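Local coordinates for protein RavO (Legionella pneumophila subsp. pneumophila, PDB 6DM4) that binds phosphotyrosine peptides such as one from human Shc1 through its SH2 domain, the part given here, and so probably engages host signalling proteins, at residues Y55-A60 against S70-I75; H17-I22 against E38-W43; F62-G67 against L115-L120. All coordinates share one frame; numbering follows the deposited sequence. Where two conformers were deposited one is given.

Interaction 1 of 3, residues Y55-A60 against S70-I75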
loop_
_atom_site.group_PDB
_atom_site.type_symbol
_atom_site.label_atom_id
_atom_site.label_comp_id
_atom_site.label_asym_id
_atom_site.label_seq_id
_atom_site.Cartn_x
_atom_site.Cartn_y
_atom_site.Cartn_z
ATOM N N TYR A 55 -12.058 5.968 -8.122
ATOM C CA TYR A 55 -10.807 5.245 -8.276
ATOM C C TYR A 55 -9.806 5.718 -7.235
ATOM O O TYR A 55 -9.871 6.852 -6.756
ATOM C CB TYR A 55 -10.187 5.446 -9.666
ATOM C CG TYR A 55 -11.067 5.049 -10.823
ATOM C CD1 TYR A 55 -11.945 5.959 -11.396
ATOM C CD2 TYR A 55 -11.005 3.772 -11.356
ATOM C CE1 TYR A 55 -12.750 5.601 -12.460
ATOM C CE2 TYR A 55 -11.809 3.403 -12.422
ATOM C CZ TYR A 55 -12.678 4.321 -12.970
ATOM O OH TYR A 55 -13.476 3.955 -14.030
ATOM N N VAL A 56 -8.879 4.836 -6.894
ATOM C CA VAL A 56 -7.608 5.242 -6.304
ATOM C C VAL A 56 -6.605 5.347 -7.442
ATOM O O VAL A 56 -6.465 4.413 -8.241
ATOM C CB VAL A 56 -7.141 4.240 -5.235
ATOM C CG1 VAL A 56 -5.731 4.580 -4.760
ATOM C CG2 VAL A 56 -8.111 4.230 -4.064
ATOM N N PHE A 57 -5.920 6.483 -7.531
ATOM C CA PHE A 57 -5.094 6.793 -8.688
ATOM C C PHE A 57 -3.622 6.563 -8.366
ATOM O O PHE A 57 -3.124 7.020 -7.331
ATOM C CB PHE A 57 -5.319 8.235 -9.142
ATOM C CG PHE A 57 -6.716 8.507 -9.635
ATOM C CD1 PHE A 57 -7.060 8.251 -10.949
ATOM C CD2 PHE A 57 -7.676 9.037 -8.786
ATOM C CE1 PHE A 57 -8.348 8.511 -11.408
ATOM C CE2 PHE A 57 -8.955 9.297 -9.238
ATOM C CZ PHE A 57 -9.293 9.031 -10.550
ATOM N N ILE A 58 -2.935 5.857 -9.260
ATOM C CA ILE A 58 -1.507 5.589 -9.153
ATOM C C ILE A 58 -0.862 5.989 -10.468
ATOM O O ILE A 58 -1.346 5.605 -11.538
ATOM C CB ILE A 58 -1.218 4.107 -8.850
ATOM C CG1 ILE A 58 -2.008 3.637 -7.627
ATOM C CG2 ILE A 58 0.280 3.895 -8.657
ATOM C CD1 ILE A 58 -1.634 4.345 -6.362
ATOM N N ALA A 59 0.226 6.752 -10.398
ATOM C CA ALA A 59 0.941 7.151 -11.597
ATOM C C ALA A 59 2.250 6.384 -11.713
ATOM O O ALA A 59 2.893 6.061 -10.712
ATOM C CB ALA A 59 1.226 8.659 -11.611
ATOM N N ALA A 60 2.623 6.079 -12.950
ATOM C CA ALA A 60 3.966 5.624 -13.268
ATOM C C ALA A 60 4.747 6.767 -13.902
ATOM O O ALA A 60 4.173 7.635 -14.558
ATOM C CB ALA A 60 3.928 4.431 -14.221
ATOM N N SER A 70 4.889 10.116 -17.932
ATOM C CA SER A 70 4.078 9.517 -16.889
ATOM C C SER A 70 2.849 8.853 -17.496
ATOM O O SER A 70 2.421 9.181 -18.604
ATOM C CB SER A 70 3.668 10.559 -15.835
ATOM O OG SER A 70 4.777 10.943 -15.037
ATOM N N ILE A 71 2.313 7.877 -16.767
ATOM C CA ILE A 71 1.076 7.187 -17.119
ATOM C C ILE A 71 0.217 7.144 -15.866
ATOM O O ILE A 71 0.715 6.815 -14.785
ATOM C CB ILE A 71 1.335 5.756 -17.629
ATOM C CG1 ILE A 71 2.369 5.741 -18.751
ATOM C CG2 ILE A 71 0.029 5.104 -18.092
ATOM C CD1 ILE A 71 2.882 4.347 -19.052
ATOM N N ARG A 72 -1.063 7.473 -15.997
ATOM C CA ARG A 72 -1.962 7.447 -14.851
ATOM C C ARG A 72 -2.807 6.179 -14.871
ATOM O O ARG A 72 -3.383 5.829 -15.906
ATOM C CB ARG A 72 -2.865 8.679 -14.818
ATOM C CG ARG A 72 -3.722 8.736 -13.561
ATOM C CD ARG A 72 -4.652 9.923 -13.569
ATOM N NE ARG A 72 -3.914 11.181 -13.535
ATOM C CZ ARG A 72 -4.454 12.361 -13.819
ATOM N NH1 ARG A 72 -5.735 12.434 -14.157
ATOM N NH2 ARG A 72 -3.716 13.467 -13.767
ATOM N N TYR A 73 -2.875 5.501 -13.725
ATOM C CA TYR A 73 -3.681 4.300 -13.556
ATOM C C TYR A 73 -4.716 4.520 -12.462
ATOM O O TYR A 73 -4.535 5.355 -11.571
ATOM C CB TYR A 73 -2.811 3.084 -13.203
ATOM C CG TYR A 73 -1.817 2.740 -14.284
ATOM C CD1 TYR A 73 -2.205 2.031 -15.416
ATOM C CD2 TYR A 73 -0.494 3.133 -14.179
ATOM C CE1 TYR A 73 -1.297 1.722 -16.406
ATOM C CE2 TYR A 73 0.420 2.834 -15.163
ATOM C CZ TYR A 73 0.018 2.135 -16.273
ATOM O OH TYR A 73 0.940 1.842 -17.251
ATOM N N GLY A 74 -5.797 3.755 -12.532
ATOM C CA GLY A 74 -6.844 3.830 -11.530
ATOM C C GLY A 74 -7.299 2.445 -11.126
ATOM O O GLY A 74 -7.324 1.517 -11.936
ATOM N N ILE A 75 -7.660 2.317 -9.850
ATOM C CA ILE A 75 -8.216 1.090 -9.288
ATOM C C ILE A 75 -9.602 1.409 -8.746
ATOM O O ILE A 75 -9.749 2.315 -7.917
ATOM C CB ILE A 75 -7.325 0.515 -8.169
ATOM C CG1 ILE A 75 -5.866 0.431 -8.616
ATOM C CG2 ILE A 75 -7.840 -0.855 -7.721
ATOM C CD1 ILE A 75 -4.892 0.281 -7.452
#

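Interaction 2 of 3, residues H17-I22 against E38-W43. With SO4 (sulfate ion), chain H.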
loop_
_atom_site.group_PDB
_atom_site.type_symbol
_atom_site.label_atom_id
_atom_site.label_comp_id
_atom_site.label_asym_id
_atom_site.label_seq_id
_atom_site.Cartn_x
_atom_site.Cartn_y
_atom_site.Cartn_z
ATOM N N HIS A 17 9.282 -0.565 -6.631
ATOM C CA HIS A 17 9.107 0.529 -7.576
ATOM C C HIS A 17 8.237 1.648 -7.023
ATOM O O HIS A 17 8.299 2.769 -7.543
ATOM C CB HIS A 17 8.497 0.025 -8.886
ATOM C CG HIS A 17 9.413 -0.842 -9.691
ATOM N ND1 HIS A 17 9.462 -2.211 -9.540
ATOM C CD2 HIS A 17 10.309 -0.538 -10.659
ATOM C CE1 HIS A 17 10.349 -2.713 -10.379
ATOM N NE2 HIS A 17 10.877 -1.719 -11.071
ATOM N N TYR A 18 7.435 1.383 -5.993
ATOM C CA TYR A 18 6.569 2.419 -5.442
ATOM C C TYR A 18 7.360 3.356 -4.537
ATOM O O TYR A 18 8.008 2.912 -3.585
ATOM C CB TYR A 18 5.403 1.811 -4.665
ATOM C CG TYR A 18 4.399 2.864 -4.267
ATOM C CD1 TYR A 18 3.525 3.399 -5.206
ATOM C CD2 TYR A 18 4.357 3.361 -2.971
ATOM C CE1 TYR A 18 2.618 4.381 -4.860
ATOM C CE2 TYR A 18 3.454 4.343 -2.617
ATOM C CZ TYR A 18 2.589 4.851 -3.567
ATOM O OH TYR A 18 1.685 5.829 -3.227
ATOM N N LYS A 19 7.273 4.656 -4.817
ATOM C CA LYS A 19 8.026 5.693 -4.108
ATOM C C LYS A 19 7.048 6.566 -3.329
ATOM O O LYS A 19 6.483 7.515 -3.881
ATOM C CB LYS A 19 8.839 6.528 -5.095
ATOM C CG LYS A 19 9.729 5.711 -6.006
ATOM C CD LYS A 19 10.784 4.971 -5.201
ATOM C CE LYS A 19 11.623 4.074 -6.090
ATOM N NZ LYS A 19 12.739 3.444 -5.333
ATOM N N GLU A 20 6.866 6.260 -2.037
ATOM C CA GLU A 20 5.876 6.980 -1.243
ATOM C C GLU A 20 6.273 8.425 -0.962
ATOM O O GLU A 20 5.400 9.237 -0.641
ATOM C CB GLU A 20 5.617 6.256 0.083
ATOM C CG GLU A 20 6.806 6.196 1.023
ATOM C CD GLU A 20 7.623 4.931 0.848
ATOM O OE1 GLU A 20 7.643 4.385 -0.277
ATOM O OE2 GLU A 20 8.234 4.479 1.840
ATOM N N ASN A 21 7.552 8.770 -1.066
ATOM C CA ASN A 21 7.998 10.117 -0.746
ATOM C C ASN A 21 8.168 10.994 -1.981
ATOM O O ASN A 21 8.718 12.096 -1.875
ATOM C CB ASN A 21 9.302 10.067 0.052
ATOM C CG ASN A 21 9.132 9.390 1.403
ATOM O OD1 ASN A 21 9.899 8.492 1.761
ATOM N ND2 ASN A 21 8.126 9.819 2.161
ATOM N N ILE A 22 7.700 10.540 -3.141
ATOM C CA ILE A 22 7.797 11.298 -4.384
ATOM C C ILE A 22 6.387 11.706 -4.777
ATOM O O ILE A 22 5.585 10.871 -5.215
ATOM C CB ILE A 22 8.476 10.492 -5.497
ATOM C CG1 ILE A 22 9.915 10.155 -5.106
ATOM C CG2 ILE A 22 8.463 11.272 -6.802
ATOM C CD1 ILE A 22 10.682 9.448 -6.195
ATOM N N GLU A 38 14.193 1.829 -14.089
ATOM C CA GLU A 38 13.443 1.826 -15.342
ATOM C C GLU A 38 12.136 2.597 -15.208
ATOM O O GLU A 38 11.704 3.259 -16.156
ATOM C CB GLU A 38 13.181 0.395 -15.812
ATOM C CG GLU A 38 14.387 -0.284 -16.454
ATOM C CD GLU A 38 14.889 0.437 -17.701
ATOM O OE1 GLU A 38 14.059 0.963 -18.475
ATOM O OE2 GLU A 38 16.123 0.476 -17.904
ATOM N N PHE A 39 11.485 2.517 -14.051
ATOM C CA PHE A 39 10.293 3.318 -13.811
ATOM C C PHE A 39 10.049 3.393 -12.316
ATOM O O PHE A 39 10.616 2.624 -11.539
ATOM C CB PHE A 39 9.054 2.748 -14.529
ATOM C CG PHE A 39 8.558 1.440 -13.963
ATOM C CD1 PHE A 39 9.080 0.233 -14.407
ATOM C CD2 PHE A 39 7.554 1.418 -13.005
ATOM C CE1 PHE A 39 8.615 -0.976 -13.894
ATOM C CE2 PHE A 39 7.087 0.209 -12.482
ATOM C CZ PHE A 39 7.620 -0.985 -12.928
ATOM N N ILE A 40 9.200 4.341 -11.922
ATOM C CA ILE A 40 8.669 4.370 -10.567
ATOM C C ILE A 40 7.150 4.390 -10.620
ATOM O O ILE A 40 6.537 4.763 -11.621
ATOM C CB ILE A 40 9.178 5.573 -9.756
ATOM C CG1 ILE A 40 8.731 6.895 -10.400
ATOM C CG2 ILE A 40 10.670 5.478 -9.606
ATOM C CD1 ILE A 40 9.082 8.140 -9.580
ATOM N N LEU A 41 6.553 3.986 -9.509
ATOM C CA LEU A 41 5.145 4.202 -9.231
ATOM C C LEU A 41 5.024 5.191 -8.080
ATOM O O LEU A 41 5.911 5.283 -7.223
ATOM C CB LEU A 41 4.443 2.889 -8.880
ATOM C CG LEU A 41 4.458 1.844 -9.995
ATOM C CD1 LEU A 41 3.933 0.523 -9.498
ATOM C CD2 LEU A 41 3.629 2.330 -11.163
ATOM N N ARG A 42 3.933 5.948 -8.072
ATOM C CA ARG A 42 3.807 7.017 -7.093
ATOM C C ARG A 42 2.340 7.341 -6.901
ATOM O O ARG A 42 1.489 6.979 -7.718
ATOM C CB ARG A 42 4.569 8.278 -7.527
ATOM C CG ARG A 42 4.207 8.754 -8.921
ATOM C CD ARG A 42 5.024 9.962 -9.329
ATOM N NE ARG A 42 4.724 10.397 -10.690
ATOM C CZ ARG A 42 3.653 11.105 -11.025
ATOM N NH1 ARG A 42 2.777 11.461 -10.092
ATOM N NH2 ARG A 42 3.459 11.471 -12.288
ATOM N N TRP A 43 2.062 8.046 -5.810
ATOM C CA TRP A 43 0.707 8.500 -5.529
ATOM C C TRP A 43 0.332 9.616 -6.506
ATOM O O TRP A 43 0.997 10.651 -6.560
ATOM C CB TRP A 43 0.626 8.965 -4.079
ATOM C CG TRP A 43 -0.748 9.263 -3.542
ATOM C CD1 TRP A 43 -1.299 10.498 -3.368
ATOM C CD2 TRP A 43 -1.719 8.318 -3.064
ATOM N NE1 TRP A 43 -2.552 10.384 -2.826
ATOM C CE2 TRP A 43 -2.839 9.058 -2.636
ATOM C CE3 TRP A 43 -1.758 6.922 -2.972
ATOM C CZ2 TRP A 43 -3.983 8.449 -2.119
ATOM C CZ3 TRP A 43 -2.895 6.319 -2.458
ATOM C CH2 TRP A 43 -3.991 7.083 -2.039
HETATM S S SO4 H . 14.343 -1.135 -12.165
HETATM O O1 SO4 H . 15.024 -0.892 -10.895
HETATM O O2 SO4 H . 15.208 -0.728 -13.271
HETATM O O3 SO4 H . 13.103 -0.365 -12.206
HETATM O O4 SO4 H . 14.045 -2.558 -12.298
HETATM O O HOH W 1 4.078 8.836 -4.052
#

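Interaction 3 of 3, residues F62-G67 against L115-L120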
loop_
_atom_site.group_PDB
_atom_site.type_symbol
_atom_site.label_atom_id
_atom_site.label_comp_id
_atom_site.label_asym_id
_atom_site.label_seq_id
_atom_site.Cartn_x
_atom_site.Cartn_y
_atom_site.Cartn_z
ATOM N N PHE A 62 8.716 7.459 -15.950
ATOM C CA PHE A 62 9.986 6.951 -16.444
ATOM C C PHE A 62 10.655 8.050 -17.254
ATOM O O PHE A 62 10.054 9.084 -17.551
ATOM C CB PHE A 62 9.815 5.673 -17.274
ATOM C CG PHE A 62 8.856 5.813 -18.421
ATOM C CD1 PHE A 62 9.285 6.295 -19.647
ATOM C CD2 PHE A 62 7.525 5.452 -18.276
ATOM C CE1 PHE A 62 8.407 6.423 -20.709
ATOM C CE2 PHE A 62 6.643 5.581 -19.334
ATOM C CZ PHE A 62 7.085 6.067 -20.548
ATOM N N GLN A 63 11.914 7.819 -17.603
ATOM C CA GLN A 63 12.714 8.811 -18.307
ATOM C C GLN A 63 13.197 8.246 -19.634
ATOM O O GLN A 63 13.682 7.112 -19.691
ATOM C CB GLN A 63 13.909 9.254 -17.458
ATOM C CG GLN A 63 14.701 10.400 -18.069
ATOM C CD GLN A 63 15.763 10.935 -17.130
ATOM O OE1 GLN A 63 15.880 12.142 -16.934
ATOM N NE2 GLN A 63 16.549 10.036 -16.550
ATOM N N ALA A 64 13.052 9.038 -20.689
ATOM C CA ALA A 64 13.679 8.808 -21.982
ATOM C C ALA A 64 14.563 10.007 -22.312
ATOM O O ALA A 64 14.711 10.932 -21.508
ATOM C CB ALA A 64 12.629 8.573 -23.071
ATOM N N SER A 65 15.145 10.001 -23.514
ATOM C CA SER A 65 16.085 11.058 -23.871
ATOM C C SER A 65 15.406 12.413 -24.033
ATOM O O SER A 65 16.090 13.443 -23.980
ATOM C CB SER A 65 16.837 10.694 -25.153
ATOM O OG SER A 65 15.949 10.518 -26.239
ATOM N N ASP A 66 14.088 12.447 -24.218
ATOM C CA ASP A 66 13.366 13.707 -24.335
ATOM C C ASP A 66 12.735 14.151 -23.023
ATOM O O ASP A 66 12.020 15.158 -23.003
ATOM C CB ASP A 66 12.299 13.610 -25.435
ATOM C CG ASP A 66 11.075 12.824 -25.005
ATOM O OD1 ASP A 66 11.204 11.938 -24.132
ATOM O OD2 ASP A 66 9.982 13.090 -25.549
ATOM N N GLY A 67 12.983 13.436 -21.929
ATOM C CA GLY A 67 12.480 13.855 -20.638
ATOM C C GLY A 67 11.669 12.801 -19.915
ATOM O O GLY A 67 11.701 11.619 -20.268
ATOM N N LEU A 115 7.976 2.030 -26.843
ATOM C CA LEU A 115 7.405 2.767 -27.968
ATOM C C LEU A 115 7.956 4.185 -28.033
ATOM O O LEU A 115 8.284 4.684 -29.116
ATOM C CB LEU A 115 5.881 2.805 -27.859
ATOM C CG LEU A 115 5.081 1.556 -28.231
ATOM C CD1 LEU A 115 3.599 1.835 -28.073
ATOM C CD2 LEU A 115 5.394 1.108 -29.648
ATOM N N ILE A 116 8.057 4.847 -26.879
ATOM C CA ILE A 116 8.586 6.208 -26.832
ATOM C C ILE A 116 10.025 6.241 -27.330
ATOM O O ILE A 116 10.390 7.063 -28.180
ATOM C CB ILE A 116 8.481 6.775 -25.403
ATOM C CG1 ILE A 116 7.019 6.871 -24.961
ATOM C CG2 ILE A 116 9.189 8.136 -25.310
ATOM C CD1 ILE A 116 6.244 7.964 -25.647
ATOM N N GLU A 117 10.864 5.340 -26.809
ATOM C CA GLU A 117 12.286 5.348 -27.141
ATOM C C GLU A 117 12.524 5.047 -28.615
ATOM O O GLU A 117 13.447 5.595 -29.228
ATOM C CB GLU A 117 13.031 4.331 -26.276
ATOM C CG GLU A 117 13.152 4.709 -24.814
ATOM C CD GLU A 117 13.997 3.721 -24.040
ATOM O OE1 GLU A 117 14.104 2.558 -24.483
ATOM O OE2 GLU A 117 14.557 4.107 -22.992
ATOM N N LYS A 118 11.717 4.158 -29.197
ATOM C CA LYS A 118 11.915 3.823 -30.604
ATOM C C LYS A 118 11.479 4.959 -31.520
ATOM O O LYS A 118 12.022 5.110 -32.620
ATOM C CB LYS A 118 11.170 2.534 -30.953
ATOM C CG LYS A 118 12.011 1.277 -30.766
ATOM C CD LYS A 118 11.162 0.084 -30.356
ATOM C CE LYS A 118 12.027 -1.131 -30.044
ATOM N NZ LYS A 118 12.977 -0.883 -28.922
ATOM N N ALA A 119 10.511 5.770 -31.086
ATOM C CA ALA A 119 10.075 6.904 -31.892
ATOM C C ALA A 119 11.083 8.046 -31.864
ATOM O O ALA A 119 11.145 8.835 -32.812
ATOM C CB ALA A 119 8.708 7.398 -31.413
ATOM N N LEU A 120 11.870 8.150 -30.798
ATOM C CA LEU A 120 12.882 9.192 -30.687
ATOM C C LEU A 120 14.073 8.890 -31.592
ATOM O O LEU A 120 14.805 9.792 -32.004
ATOM C CB LEU A 120 13.339 9.335 -29.234
ATOM C CG LEU A 120 12.291 9.926 -28.291
ATOM C CD1 LEU A 120 12.705 9.767 -26.836
ATOM C CD2 LEU A 120 12.046 11.389 -28.628
#

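Interaction 1 of 3, residues Y55-A60 against S70-I75
Ile71 O is gripped by two donors of the facing strand. Ala60 N reaches it at 2.7 Å from within the carbonyl plane, and the CA-H of Ala59 closes on the same oxygen at 3.2 Å between CA and O. Tyr73 O repeats the scheme less neatly: Ile58 N bonds to it from 36° above the carbonyl plane, with Phe57 CA 3.3 Å from that oxygen. The return bond, from Tyr73 N to Ile58 O, is short at 2.7 Å and runs nearly along the C=O axis. Six such backbone bonds couple Val56, Ile58 and Ala60 to Ile75, Tyr73 and Ile71 in antiparallel hydrogen-bonded pairs.

The side chains of these six share one face, buried against helices 4-13 and 101-119. With chi1 -62° the Tyr73 CG lies beside its own backbone N, and ring atom CE2 meets Ala60 CB, which lies in the ring plane, at 4.0 Å; the hydroxyl bonds to His108. On the face of Phe57, Ala59 and Arg72, Arg72 CD touches Phe57 CD1 at 3.9 Å, with the ring and guanidinium planes 78° apart. Arg72 NH2 bonds to the modified side chain of the bound peptide, which also packs on Ala59 and Ser70. This is the central antiparallel hairpin of an SH2 domain, one face turned to helices and the other contributing to phosphotyrosine recognition.

Interaction 2 of 3, residues H17-I22 against E38-W43
The His17 imidazole lies almost flat on the Phe39 ring, planes only 4° apart, in an offset stack whose centroids are 4.2 Å from each other. Phe39 CZ sits over the imidazole face toward its rim and His17 CD2 over the phenyl face, the nearest atoms of the two rings at 3.5 Å. The edge of the imidazole is used as well: Phe39 O lies in its plane, NE2 makes weak hydrogen bonds to a sulfate, probably from the crystallisation liquor, that Glu38 N also holds, and ND1 bonds to Asp15. With an anion and a carboxylate at its two nitrogens, the imidazole may in this crystal be biased toward its protonated form.

Beyond the stack the backbones form a single bridge. Leu41 N points very straight at His17 O, 2.9 Å away at 173°, although it stands well above that carbonyl plane; Lys19 N then bonds to Leu41 O at 2.8 Å. Tyr18, its CG anti to the backbone N (chi1 -172°), runs side by side with Trp43, and Tyr18 OH lies at the indole edge, near its plane, 3.4 Å from Trp43 CB. Beside the bridge, the Lys19 and Ile40 side chains cross at about a right angle, with Lys19 CG 3.7 Å from Ile40 CG2, and Ile22 CD1 meets Ile40 CD1. A water accepting from Trp43 N also lies at bonding distance from Lys19 O and Ile22 O, joining the Lys19-Ile22 turn to the strand.

The loop between helices 4-13 and 25-34 thus flanks strand 40-43, an outermost strand of the sheet. Tyr31 of helix 25-34 touches Lys19, Ile22 and Ile40, while helix 101-119 covers Phe39 and Leu41.

Interaction 3 of 3, residues F62-G67 against L115-L120
Ala64 CB and Ile116 CG2 meet at 4.1 Å at the firmer end of this contact, where a strand end and the last turn of helix 101-119 come together without one hydrogen bond. Ile116 CG2 stands anti to its backbone N, which carries this methyl toward the strand. Deeper in, Phe62, the buried residue of the set, offers its ring edge: Ile116 CG1 lies near the ring plane, 4.5 Å from Phe62 CZ, a loose touch even here.

Toward solvent, the exposed Leu120 lies over the turn and buries more surface than any other residue here, while Glu117 CG adds a loose touch on Ala64 CB. Leu120 CD1 reaches Ala64 CB at 4.0 Å and Ser65 OG at 3.4 Å, while CD2 lies 3.9 Å from Asp66 CB. The Asp66 and Leu120 side chains cross at about a right angle; CB, CG and both oxygens of Asp66 lie near the leucine methyls, and OD1 is engaged by His69 NE2. Leu120 is poorly ordered, and its exact pose deserves little weight.

The strand side is shaped by a type I turn from Ala64 to Gly67, closed by Ala64 N to Gly67 O at 2.9 Å and by the reverse bond from Gly67 N to Ala64 O. It links strands 55-64 and 67-76 at the tip of their hairpin. Strand 62-64 and helix segment 115-119 run nearly parallel, 12° between their directions, with axes 9.3 Å apart. Earlier in helix 101-119, Lys113 packs on Phe62 and bonds to Gln63 O, and, a further turn back, Ile109 also touches Phe62.

Interactions 1 and 2 belong to the buried part of the domain and interaction 3 to its surface, and their chemistry follows that gradient. Interaction 1 is a regular ladder of backbone bonds; interaction 2 has one bridge, its remaining contacts being rings, aliphatic chains, a water and a sulfate; interaction 3 has van der Waals touches and no hydrogen bond between its segments. All three reach the same sheet. Strand 55-64 serves interactions 1 and 3, and Ile71 packs on Phe62 between them. Strand 40-43 of interaction 2 bonds to its neighbour through Ala59 and Arg42. Arg42 also bonds to Ser70 and to the modified side chain of the peptide, tying interactions 1 and 2 to one recognition pocket.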